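Local coordinates for probable acetyltransferase (PDB 3EXN), which probably transfers an acyl group to an acceptor, as a GCN5-related N-acetyltransferase, and binds acetyl-coenzyme A in its pocket, at residues A125-H130 / A136-Q141; A89-L94 / Q108-F113; K20-L25 / E47-D52. All coordinates share one frame; numbering follows the deposited sequence.

How the interactions relate
Interactions 1 and 2 are two sides of the acetyl-coenzyme A pocket. Their centres lie about 12 Å apart, and they meet through the neighbouring parallel strands 89-96 and 122-128: Val-126 N is 3.2 Å from Leu-91 O, a probable hydrogen bond, and Phe-138 CE1 packs on Leu-91 CD2 at 3.6 Å. Both touch the ligand, interaction 2 through the backbone N and O of Leu-94 and its side chain, and interaction 1 mostly through aromatic surface. Interaction 3 pairs two N-terminal helices away from the ligand. Its centre is about 20 Å from that of interaction 2 and about 25 Å from that of interaction 1, and the Leu-25 side chain stays about 12 Å from acetyl-coenzyme A.

Interaction 1 (A125-H130 / A136-Q141); sequences AVVYGH and AFFQAQ. With ACO (acetyl coenzyme *a), chain C.
Ala-125 and Phe-138 meet in a CH-pi contact. The methyl CB of Ala-125 lies over one face of the Phe-138 ring, 4.2 Å from its centroid and 20° off the ring normal. The opposite face of that ring is covered within the helix by Phe-137, whose CD2 stands above its centre, and Phe-143 adds an edge-to-face partner.

The remaining contact between the segments is apolar, a valine methyl against the ring: Val-127 brings CG2 obliquely to Phe-138 CD2 at 4.2 Å. Ala-125 and Val-127, two apart on strand 122-128, direct CB at the helix, and Val-126 between them faces away and packs on Leu-153 and Trp-155 of strand 153-159. No hydrogen bond crosses between the two segments.

Contacts with acetyl-coenzyme A form the third group. The acetyl methyl, CH3, sits 3.6 Å from Phe-138 CZ and 3.1 Å from Val-126 O, so an aromatic ring and a strand carbonyl both border the acetyl group. Phe-137 has CG anti to its backbone N (chi1 170°), which carries the ring to the ligand's side of the helix; there it receives the ligand's CCP over one face, with CD1 3.6 Å away. Gln-141 CG covers the other face of Phe-137, and the ligand oxygen O5B lies at the ring edge, in plane. Replacing Phe-137 by an alanine would probably leave CCP without its aromatic surface and uncover the face of Phe-138 on which Phe-137 CD2 now rests.

Helix 132-140 thus offers carbon surface at two places, Phe-137 to CCP and Phe-138 to the acetyl group. Both rings probably contribute by shape and dispersion, whereas polar recognition falls to other groups, such as the side-chain amide of Asn-131 and the backbone N of Ile-96.

Interaction 2 (A89-L94 / Q108-F113); sequences ATLSLL and QALERF. With ACO (acetyl coenzyme *a), chain C.
Leu-94, which packs on Ala-109, accepts a hydrogen bond at its backbone O from N4P of acetyl-coenzyme A, 2.7 Å long with an N-H...O angle of 138°. Its backbone N donates to the ligand's thioester O at 2.8 Å and a straighter 154°. Both polar backbone atoms of Leu-94 thus bond the ligand, and the N-H would probably polarise the thioester carbonyl.

The setting is the beta-alpha-beta unit of the GNAT fold: strand 89-96, helix 105-115 and strand 122-128. A classic beta bulge lies just ahead of Leu-94, since Ser-92 and Leu-93 both face Asp-78. Gly-102 and Gly-104 in the loop after the strand, and Gly-106 and Arg-107 in the first turn of helix 105-115, also donate backbone N-H groups to the ligand.

Across the contact itself everything is apolar and buried. Leu-94 holds CG anti to its backbone N (chi1 175°), which carries the branch to the helix: CD1 meets Ala-109 CB at 4.0 Å, while Leu-94 CG lies 3.8 Å from the ligand's CDP methyl. One side chain therefore touches helix and ligand together. Leu-67 of strand 62-69 touches both Leu-94 and Ala-109. Nearer the start of the strand, Leu-91 and Leu-110 run at a slant to each other and meet through single methyls, Leu-91 CD2 lying 3.8 Å from Leu-110 CD1.

Interaction 3 (K20-L25 / E47-D52); sequences KDAPLL and EDVVRD
Ala-22 and Val-50 make the closest approach of these two helical segments, Ala-22 CB to Val-50 CG2 at 3.5 Å. The same Ala-22 methyl is 4.2 Å from Val-49 CG1, so it rests against two consecutive residues of the segment 47-52. Val-49 CG1 is shared in turn: it also lies 3.9 Å from Ala-22 O and 4.1 Å from Leu-25 CD2, so it meets backbone and side-chain atoms one turn apart on the segment 20-25.

The two valines have like torsions, chi1 171° in Val-49 and 168° in Val-50, yet touch with different branches. Position on the helix makes the choice: Val-49 directs its CB at the other segment and meets it with CG1, the branch anti to the backbone N, whereas the CB of Val-50 is not so directed and CG2, beside its backbone N, does the touching. The CA atoms of Ala-22 and Val-50 are 5.6 Å apart, consistent with the small alanine side chain allowing a close approach.

This is helix-to-helix packing in the N-terminal part of the GNAT fold, where the helices 22-30 and 46-57 lie in the connection between the strands 13-16 and 62-69. Leu-46 and Leu-53 of the same helix 46-57 also touch Ala-22, and Leu-25 reaches Leu-53 as well as Leu-66 of strand 62-69, which ties the helix pair to the sheet.

Further out, polar bonds lie within and just before each segment. Leu-25 N bonds Asp-21 O at 3.0 Å, and ahead of that turn Asp-21 OD2 accepts from Thr-18 N, while Lys-20 NZ bonds Thr-18 OG1. At the start of helix 46-57, Asp-48 N is hydrogen-bonded to OG1 of Thr-45, just before the helix. Arg-51 turns the edge of its guanidinium to Asp-48 OD1, which lies in its plane in a long salt bridge of 3.6 Å from Arg-51 NH1.

Interaction 1 (A125-H130 / A136-Q141)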
loop_
_atom_site.group_PDB
_atom_site.type_symbol
_atom_site.label_atom_id
_atom_site.label_comp_id
_atom_site.label_asym_id
_atom_site.label_seq_id
_atom_site.Cartn_x
_atom_site.Cartn_y
_atom_site.Cartn_z
ATOM N N ALA A 125 -2.306 9.722 2.407
ATOM C CA ALA A 125 -1.188 8.742 2.361
ATOM C C ALA A 125 -0.243 9.104 3.514
ATOM O O ALA A 125 0.063 10.287 3.710
ATOM C CB ALA A 125 -0.484 8.855 1.028
ATOM N N VAL A 126 0.198 8.087 4.289
ATOM C CA VAL A 126 1.110 8.285 5.434
ATOM C C VAL A 126 2.424 7.575 5.131
ATOM O O VAL A 126 2.411 6.399 4.782
ATOM C CB VAL A 126 0.543 7.847 6.771
ATOM C CG1 VAL A 126 0.011 6.375 6.734
ATOM C CG2 VAL A 126 1.601 8.087 7.902
ATOM N N VAL A 127 3.529 8.333 5.177
ATOM C CA VAL A 127 4.842 7.807 4.836
ATOM C C VAL A 127 5.637 7.606 6.126
ATOM O O VAL A 127 5.656 8.491 6.975
ATOM C CB VAL A 127 5.613 8.737 3.900
ATOM C CG1 VAL A 127 7.016 8.131 3.615
ATOM C CG2 VAL A 127 4.809 8.992 2.608
ATOM N N TYR A 128 6.283 6.425 6.257
ATOM C CA TYR A 128 6.954 6.044 7.488
ATOM C C TYR A 128 8.451 6.199 7.318
ATOM O O TYR A 128 9.030 5.723 6.326
ATOM C CB TYR A 128 6.627 4.584 7.831
ATOM C CG TYR A 128 5.154 4.397 8.188
ATOM C CD1 TYR A 128 4.728 4.570 9.493
ATOM C CD2 TYR A 128 4.192 4.090 7.216
ATOM C CE1 TYR A 128 3.381 4.420 9.850
ATOM C CE2 TYR A 128 2.824 3.937 7.565
ATOM C CZ TYR A 128 2.442 4.101 8.895
ATOM O OH TYR A 128 1.126 3.958 9.304
ATOM N N GLY A 129 9.056 6.882 8.266
ATOM C CA GLY A 129 10.511 7.069 8.290
ATOM C C GLY A 129 11.082 8.039 7.269
ATOM O O GLY A 129 10.354 8.780 6.588
ATOM N N HIS A 130 12.411 8.042 7.207
ATOM C CA HIS A 130 13.160 8.823 6.243
ATOM C C HIS A 130 13.108 8.180 4.854
ATOM O O HIS A 130 14.078 7.536 4.387
ATOM C CB HIS A 130 14.626 8.918 6.680
ATOM C CG HIS A 130 15.468 9.756 5.767
ATOM N ND1 HIS A 130 15.406 11.134 5.757
ATOM C CD2 HIS A 130 16.378 9.411 4.824
ATOM C CE1 HIS A 130 16.251 11.602 4.853
ATOM N NE2 HIS A 130 16.854 10.578 4.273
ATOM N N ALA A 136 8.615 11.729 -2.826
ATOM C CA ALA A 136 8.672 12.241 -4.218
ATOM C C ALA A 136 7.596 11.564 -5.119
ATOM O O ALA A 136 6.924 12.237 -5.927
ATOM C CB ALA A 136 10.094 12.050 -4.797
ATOM N N PHE A 137 7.411 10.243 -4.958
ATOM C CA PHE A 137 6.385 9.522 -5.721
ATOM C C PHE A 137 4.984 10.071 -5.482
ATOM O O PHE A 137 4.240 10.355 -6.442
ATOM C CB PHE A 137 6.404 8.031 -5.380
ATOM C CG PHE A 137 5.233 7.267 -5.944
ATOM C CD1 PHE A 137 5.212 6.853 -7.268
ATOM C CD2 PHE A 137 4.147 6.965 -5.142
ATOM C CE1 PHE A 137 4.121 6.141 -7.777
ATOM C CE2 PHE A 137 3.058 6.268 -5.640
ATOM C CZ PHE A 137 3.054 5.856 -6.974
ATOM N N PHE A 138 4.598 10.166 -4.212
ATOM C CA PHE A 138 3.258 10.652 -3.869
ATOM C C PHE A 138 3.014 12.072 -4.328
ATOM O O PHE A 138 1.916 12.374 -4.803
ATOM C CB PHE A 138 2.915 10.432 -2.365
ATOM C CG PHE A 138 2.605 8.972 -2.031
ATOM C CD1 PHE A 138 1.398 8.382 -2.420
ATOM C CD2 PHE A 138 3.541 8.188 -1.355
ATOM C CE1 PHE A 138 1.152 7.018 -2.151
ATOM C CE2 PHE A 138 3.294 6.840 -1.093
ATOM C CZ PHE A 138 2.112 6.258 -1.497
ATOM N N GLN A 139 4.018 12.945 -4.195
ATOM C CA GLN A 139 3.856 14.339 -4.676
ATOM C C GLN A 139 3.606 14.373 -6.199
ATOM O O GLN A 139 2.741 15.142 -6.706
ATOM C CB GLN A 139 5.059 15.199 -4.289
ATOM C CG GLN A 139 5.255 15.430 -2.761
ATOM C CD GLN A 139 4.795 16.827 -2.345
ATOM O OE1 GLN A 139 3.817 17.379 -2.906
ATOM N NE2 GLN A 139 5.490 17.418 -1.387
ATOM N N ALA A 140 4.335 13.535 -6.925
ATOM C CA ALA A 140 4.218 13.453 -8.386
ATOM C C ALA A 140 2.836 13.026 -8.798
ATOM O O ALA A 140 2.351 13.453 -9.841
ATOM C CB ALA A 140 5.280 12.491 -8.985
ATOM N N GLN A 141 2.166 12.241 -7.950
ATOM C CA GLN A 141 0.799 11.768 -8.248
ATOM C C GLN A 141 -0.272 12.723 -7.743
ATOM O O GLN A 141 -1.460 12.416 -7.817
ATOM C CB GLN A 141 0.556 10.409 -7.616
ATOM C CG GLN A 141 1.585 9.404 -7.965
ATOM C CD GLN A 141 1.805 9.297 -9.467
ATOM O OE1 GLN A 141 0.852 9.164 -10.220
ATOM N NE2 GLN A 141 3.072 9.327 -9.902
HETATM O O5B ACO C . 6.366 5.774 -10.808
HETATM P P1A ACO C . 6.078 4.148 -10.843
HETATM O O1A ACO C . 7.083 3.518 -11.808
HETATM O O2A ACO C . 4.572 3.945 -10.880
HETATM O O3A ACO C . 6.552 3.789 -9.327
HETATM P P2A ACO C . 6.656 2.306 -8.750
HETATM O O4A ACO C . 8.153 2.071 -8.522
HETATM O O5A ACO C . 5.964 1.298 -9.635
HETATM O O6A ACO C . 5.860 2.559 -7.330
HETATM C CBP ACO C . 6.520 2.858 -4.966
HETATM C CCP ACO C . 6.270 3.516 -6.335
HETATM C CDP ACO C . 5.174 2.317 -4.520
HETATM C CEP ACO C . 7.000 3.872 -3.932
HETATM C CAP ACO C . 7.554 1.708 -5.111
HETATM O OAP ACO C . 8.840 2.223 -5.546
HETATM C C9P ACO C . 7.815 0.959 -3.819
HETATM O O9P ACO C . 7.182 -0.043 -3.517
HETATM N N8P ACO C . 8.789 1.431 -3.044
HETATM C C7P ACO C . 9.225 0.764 -1.802
HETATM C C6P ACO C . 8.141 0.682 -0.729
HETATM C C5P ACO C . 7.623 2.066 -0.366
HETATM O O5P ACO C . 8.392 3.037 -0.196
HETATM N N4P ACO C . 6.289 2.159 -0.252
HETATM C C3P ACO C . 5.647 3.403 0.108
HETATM C C2P ACO C . 5.467 3.523 1.601
HETATM S S1P ACO C . 4.616 5.035 2.075
HETATM C C ACO C . 3.051 4.498 1.716
HETATM O O ACO C . 2.903 3.389 1.271
HETATM C CH3 ACO C . 1.854 5.399 1.951
#

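Interaction 2 (A89-L94 / Q108-F113)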
loop_
_atom_site.group_PDB
_atom_site.type_symbol
_atom_site.label_atom_id
_atom_site.label_comp_id
_atom_site.label_asym_id
_atom_site.label_seq_id
_atom_site.Cartn_x
_atom_site.Cartn_y
_atom_site.Cartn_z
ATOM N N ALA A 89 -10.416 8.492 3.419
ATOM C CA ALA A 89 -9.690 7.201 3.380
ATOM C C ALA A 89 -8.215 7.494 3.543
ATOM O O ALA A 89 -7.771 8.583 3.206
ATOM C CB ALA A 89 -9.947 6.460 2.033
ATOM N N THR A 90 -7.425 6.481 3.961
ATOM C CA THR A 90 -5.992 6.684 4.132
ATOM C C THR A 90 -5.318 5.453 3.622
ATOM O O THR A 90 -5.697 4.335 3.977
ATOM C CB THR A 90 -5.599 6.880 5.616
ATOM O OG1 THR A 90 -6.169 8.086 6.121
ATOM C CG2 THR A 90 -4.073 6.907 5.833
ATOM N N LEU A 91 -4.322 5.672 2.779
ATOM C CA LEU A 91 -3.455 4.608 2.287
ATOM C C LEU A 91 -2.287 4.498 3.297
ATOM O O LEU A 91 -1.522 5.452 3.503
ATOM C CB LEU A 91 -2.947 4.941 0.843
ATOM C CG LEU A 91 -1.967 3.951 0.165
ATOM C CD1 LEU A 91 -2.713 2.754 -0.243
ATOM C CD2 LEU A 91 -1.330 4.672 -1.075
ATOM N N SER A 92 -2.141 3.314 3.924
ATOM C CA SER A 92 -1.051 3.037 4.887
ATOM C C SER A 92 0.144 2.314 4.299
ATOM O O SER A 92 1.230 2.405 4.844
ATOM C CB SER A 92 -1.586 2.234 6.104
ATOM O OG SER A 92 -2.021 0.927 5.741
ATOM N N LEU A 93 -0.052 1.612 3.193
ATOM C CA LEU A 93 1.050 0.924 2.521
ATOM C C LEU A 93 0.732 0.667 1.041
ATOM O O LEU A 93 -0.311 0.071 0.692
ATOM C CB LEU A 93 1.371 -0.400 3.238
ATOM C CG LEU A 93 2.595 -1.162 2.758
ATOM C CD1 LEU A 93 3.850 -0.274 2.795
ATOM C CD2 LEU A 93 2.747 -2.430 3.611
ATOM N N LEU A 94 1.654 1.115 0.183
ATOM C CA LEU A 94 1.703 0.700 -1.223
ATOM C C LEU A 94 3.134 0.180 -1.496
ATOM O O LEU A 94 4.113 0.885 -1.340
ATOM C CB LEU A 94 1.380 1.880 -2.141
ATOM C CG LEU A 94 1.508 1.643 -3.654
ATOM C CD1 LEU A 94 0.691 0.430 -4.239
ATOM C CD2 LEU A 94 1.150 2.934 -4.428
ATOM N N GLN A 108 -0.320 2.788 -11.500
ATOM C CA GLN A 108 -1.489 2.060 -11.996
ATOM C C GLN A 108 -2.341 1.566 -10.806
ATOM O O GLN A 108 -3.585 1.659 -10.861
ATOM C CB GLN A 108 -1.083 0.876 -12.878
ATOM C CG GLN A 108 -2.303 0.265 -13.614
ATOM C CD GLN A 108 -1.993 -0.973 -14.427
ATOM O OE1 GLN A 108 -0.849 -1.206 -14.883
ATOM N NE2 GLN A 108 -2.999 -1.779 -14.596
ATOM N N ALA A 109 -1.665 1.057 -9.760
ATOM C CA ALA A 109 -2.358 0.470 -8.584
ATOM C C ALA A 109 -3.147 1.579 -7.866
ATOM O O ALA A 109 -4.304 1.402 -7.457
ATOM C CB ALA A 109 -1.366 -0.198 -7.623
ATOM N N LEU A 110 -2.513 2.738 -7.753
ATOM C CA LEU A 110 -3.130 3.872 -7.085
ATOM C C LEU A 110 -4.352 4.384 -7.854
ATOM O O LEU A 110 -5.422 4.697 -7.243
ATOM C CB LEU A 110 -2.105 4.991 -6.951
ATOM C CG LEU A 110 -2.342 6.095 -5.966
ATOM C CD1 LEU A 110 -2.665 5.515 -4.575
ATOM C CD2 LEU A 110 -1.057 6.955 -5.960
ATOM N N GLU A 111 -4.228 4.443 -9.178
ATOM C CA GLU A 111 -5.320 4.980 -9.991
ATOM C C GLU A 111 -6.472 3.961 -10.028
ATOM O O GLU A 111 -7.639 4.356 -9.969
ATOM C CB GLU A 111 -4.832 5.438 -11.389
ATOM C CG GLU A 111 -3.798 6.661 -11.370
ATOM C CD GLU A 111 -4.091 7.774 -10.279
ATOM O OE1 GLU A 111 -5.269 8.078 -9.997
ATOM O OE2 GLU A 111 -3.133 8.363 -9.700
ATOM N N ARG A 112 -6.151 2.670 -10.097
ATOM C CA ARG A 112 -7.215 1.657 -10.085
ATOM C C ARG A 112 -7.952 1.657 -8.737
ATOM O O ARG A 112 -9.203 1.474 -8.702
ATOM C CB ARG A 112 -6.701 0.267 -10.409
ATOM C CG ARG A 112 -6.348 0.125 -11.877
ATOM C CD ARG A 112 -6.217 -1.287 -12.326
ATOM N NE ARG A 112 -5.603 -1.305 -13.643
ATOM C CZ ARG A 112 -6.245 -1.046 -14.783
ATOM N NH1 ARG A 112 -7.558 -0.785 -14.790
ATOM N NH2 ARG A 112 -5.580 -1.069 -15.931
ATOM N N PHE A 113 -7.211 1.879 -7.648
ATOM C CA PHE A 113 -7.828 1.884 -6.303
ATOM C C PHE A 113 -8.690 3.147 -6.156
ATOM O O PHE A 113 -9.855 3.070 -5.757
ATOM C CB PHE A 113 -6.746 1.775 -5.231
ATOM C CG PHE A 113 -7.258 2.001 -3.833
ATOM C CD1 PHE A 113 -8.216 1.144 -3.291
ATOM C CD2 PHE A 113 -6.838 3.096 -3.097
ATOM C CE1 PHE A 113 -8.745 1.367 -2.008
ATOM C CE2 PHE A 113 -7.363 3.330 -1.777
ATOM C CZ PHE A 113 -8.279 2.488 -1.254
HETATM O O5B ACO C . 6.366 5.774 -10.808
HETATM P P1A ACO C . 6.078 4.148 -10.843
HETATM O O1A ACO C . 7.083 3.518 -11.808
HETATM O O2A ACO C . 4.572 3.945 -10.880
HETATM O O3A ACO C . 6.552 3.789 -9.327
HETATM P P2A ACO C . 6.656 2.306 -8.750
HETATM O O4A ACO C . 8.153 2.071 -8.522
HETATM O O5A ACO C . 5.964 1.298 -9.635
HETATM O O6A ACO C . 5.860 2.559 -7.330
HETATM C CBP ACO C . 6.520 2.858 -4.966
HETATM C CCP ACO C . 6.270 3.516 -6.335
HETATM C CDP ACO C . 5.174 2.317 -4.520
HETATM C CEP ACO C . 7.000 3.872 -3.932
HETATM C CAP ACO C . 7.554 1.708 -5.111
HETATM O OAP ACO C . 8.840 2.223 -5.546
HETATM C C9P ACO C . 7.815 0.959 -3.819
HETATM O O9P ACO C . 7.182 -0.043 -3.517
HETATM N N8P ACO C . 8.789 1.431 -3.044
HETATM C C7P ACO C . 9.225 0.764 -1.802
HETATM C C6P ACO C . 8.141 0.682 -0.729
HETATM C C5P ACO C . 7.623 2.066 -0.366
HETATM O O5P ACO C . 8.392 3.037 -0.196
HETATM N N4P ACO C . 6.289 2.159 -0.252
HETATM C C3P ACO C . 5.647 3.403 0.108
HETATM C C2P ACO C . 5.467 3.523 1.601
HETATM S S1P ACO C . 4.616 5.035 2.075
HETATM C C ACO C . 3.051 4.498 1.716
HETATM O O ACO C . 2.903 3.389 1.271
HETATM C CH3 ACO C . 1.854 5.399 1.951
#

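Interaction 3 (K20-L25 / E47-D52)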
loop_
_atom_site.group_PDB
_atom_site.type_symbol
_atom_site.label_atom_id
_atom_site.label_comp_id
_atom_site.label_asym_id
_atom_site.label_seq_id
_atom_site.Cartn_x
_atom_site.Cartn_y
_atom_site.Cartn_z
ATOM N N LYS A 20 -5.687 -16.940 4.029
ATOM C CA LYS A 20 -5.044 -17.996 3.221
ATOM C C LYS A 20 -3.977 -17.471 2.231
ATOM O O LYS A 20 -3.107 -18.227 1.796
ATOM C CB LYS A 20 -6.075 -18.828 2.473
ATOM C CG LYS A 20 -6.725 -18.125 1.320
ATOM C CD LYS A 20 -7.692 -19.043 0.597
ATOM C CE LYS A 20 -8.314 -18.297 -0.572
ATOM N NZ LYS A 20 -9.346 -17.300 -0.109
ATOM N N ASP A 21 -4.002 -16.174 1.926
ATOM C CA ASP A 21 -2.964 -15.550 1.098
ATOM C C ASP A 21 -1.603 -15.316 1.801
ATOM O O ASP A 21 -0.647 -14.845 1.139
ATOM C CB ASP A 21 -3.487 -14.230 0.472
ATOM C CG ASP A 21 -4.678 -14.427 -0.453
ATOM O OD1 ASP A 21 -4.730 -15.434 -1.189
ATOM O OD2 ASP A 21 -5.568 -13.536 -0.463
ATOM N N ALA A 22 -1.506 -15.638 3.121
ATOM C CA ALA A 22 -0.332 -15.315 3.943
ATOM C C ALA A 22 1.000 -15.727 3.319
ATOM O O ALA A 22 1.928 -14.945 3.261
ATOM C CB ALA A 22 -0.480 -15.897 5.382
ATOM N N PRO A 23 1.082 -16.942 2.791
ATOM C CA PRO A 23 2.337 -17.340 2.149
ATOM C C PRO A 23 2.757 -16.479 0.932
ATOM O O PRO A 23 3.955 -16.216 0.756
ATOM C CB PRO A 23 2.060 -18.785 1.743
ATOM C CG PRO A 23 0.986 -19.240 2.699
ATOM C CD PRO A 23 0.120 -18.051 2.877
ATOM N N LEU A 24 1.785 -16.042 0.136
ATOM C CA LEU A 24 2.050 -15.200 -1.044
ATOM C C LEU A 24 2.451 -13.792 -0.607
ATOM O O LEU A 24 3.360 -13.185 -1.180
ATOM C CB LEU A 24 0.813 -15.112 -1.940
ATOM C CG LEU A 24 0.259 -16.375 -2.566
ATOM C CD1 LEU A 24 -0.885 -15.993 -3.523
ATOM C CD2 LEU A 24 1.335 -17.136 -3.342
ATOM N N LEU A 25 1.764 -13.249 0.384
ATOM C CA LEU A 25 2.118 -11.902 0.843
ATOM C C LEU A 25 3.476 -11.919 1.536
ATOM O O LEU A 25 4.318 -11.001 1.357
ATOM C CB LEU A 25 1.043 -11.351 1.773
ATOM C CG LEU A 25 1.331 -9.940 2.303
ATOM C CD1 LEU A 25 1.544 -8.944 1.123
ATOM C CD2 LEU A 25 0.180 -9.446 3.191
ATOM N N GLU A 47 4.324 -15.948 10.694
ATOM C CA GLU A 47 3.391 -15.838 11.821
ATOM C C GLU A 47 2.890 -14.413 11.996
ATOM O O GLU A 47 1.691 -14.219 12.193
ATOM C CB GLU A 47 4.051 -16.327 13.108
ATOM C CG GLU A 47 4.617 -17.749 12.997
ATOM C CD GLU A 47 6.123 -17.831 12.607
ATOM O OE1 GLU A 47 6.454 -17.661 11.397
ATOM O OE2 GLU A 47 6.982 -18.120 13.516
ATOM N N ASP A 48 3.804 -13.433 11.879
ATOM C CA ASP A 48 3.446 -11.997 11.862
ATOM C C ASP A 48 2.413 -11.681 10.742
ATOM O O ASP A 48 1.438 -10.951 10.956
ATOM C CB ASP A 48 4.689 -11.087 11.545
ATOM C CG ASP A 48 5.780 -11.015 12.667
ATOM O OD1 ASP A 48 5.539 -11.285 13.864
ATOM O OD2 ASP A 48 6.929 -10.587 12.308
ATOM N N VAL A 49 2.664 -12.181 9.531
ATOM C CA VAL A 49 1.776 -11.848 8.344
ATOM C C VAL A 49 0.361 -12.432 8.578
ATOM O O VAL A 49 -0.695 -11.762 8.392
ATOM C CB VAL A 49 2.379 -12.373 7.059
ATOM C CG1 VAL A 49 1.358 -12.213 5.914
ATOM C CG2 VAL A 49 3.720 -11.601 6.724
ATOM N N VAL A 50 0.328 -13.665 9.086
ATOM C CA VAL A 50 -0.959 -14.281 9.435
ATOM C C VAL A 50 -1.713 -13.424 10.439
ATOM O O VAL A 50 -2.880 -13.102 10.214
ATOM C CB VAL A 50 -0.772 -15.714 9.961
ATOM C CG1 VAL A 50 -2.102 -16.259 10.603
ATOM C CG2 VAL A 50 -0.233 -16.606 8.805
ATOM N N ARG A 51 -1.051 -13.048 11.533
ATOM C CA ARG A 51 -1.686 -12.231 12.556
ATOM C C ARG A 51 -2.240 -10.914 11.957
ATOM O O ARG A 51 -3.370 -10.515 12.229
ATOM C CB ARG A 51 -0.688 -11.982 13.675
ATOM C CG ARG A 51 -1.164 -11.165 14.807
ATOM C CD ARG A 51 -0.098 -11.133 15.879
ATOM N NE ARG A 51 0.303 -12.491 16.280
ATOM C CZ ARG A 51 1.515 -13.049 16.131
ATOM N NH1 ARG A 51 2.541 -12.385 15.588
ATOM N NH2 ARG A 51 1.705 -14.302 16.553
ATOM N N ASP A 52 -1.447 -10.253 11.133
ATOM C CA ASP A 52 -1.851 -9.003 10.525
ATOM C C ASP A 52 -3.059 -9.175 9.586
ATOM O O ASP A 52 -3.929 -8.345 9.559
ATOM C CB ASP A 52 -0.640 -8.378 9.830
ATOM C CG ASP A 52 0.361 -7.761 10.829
ATOM O OD1 ASP A 52 0.015 -7.571 12.030
ATOM O OD2 ASP A 52 1.494 -7.456 10.426
#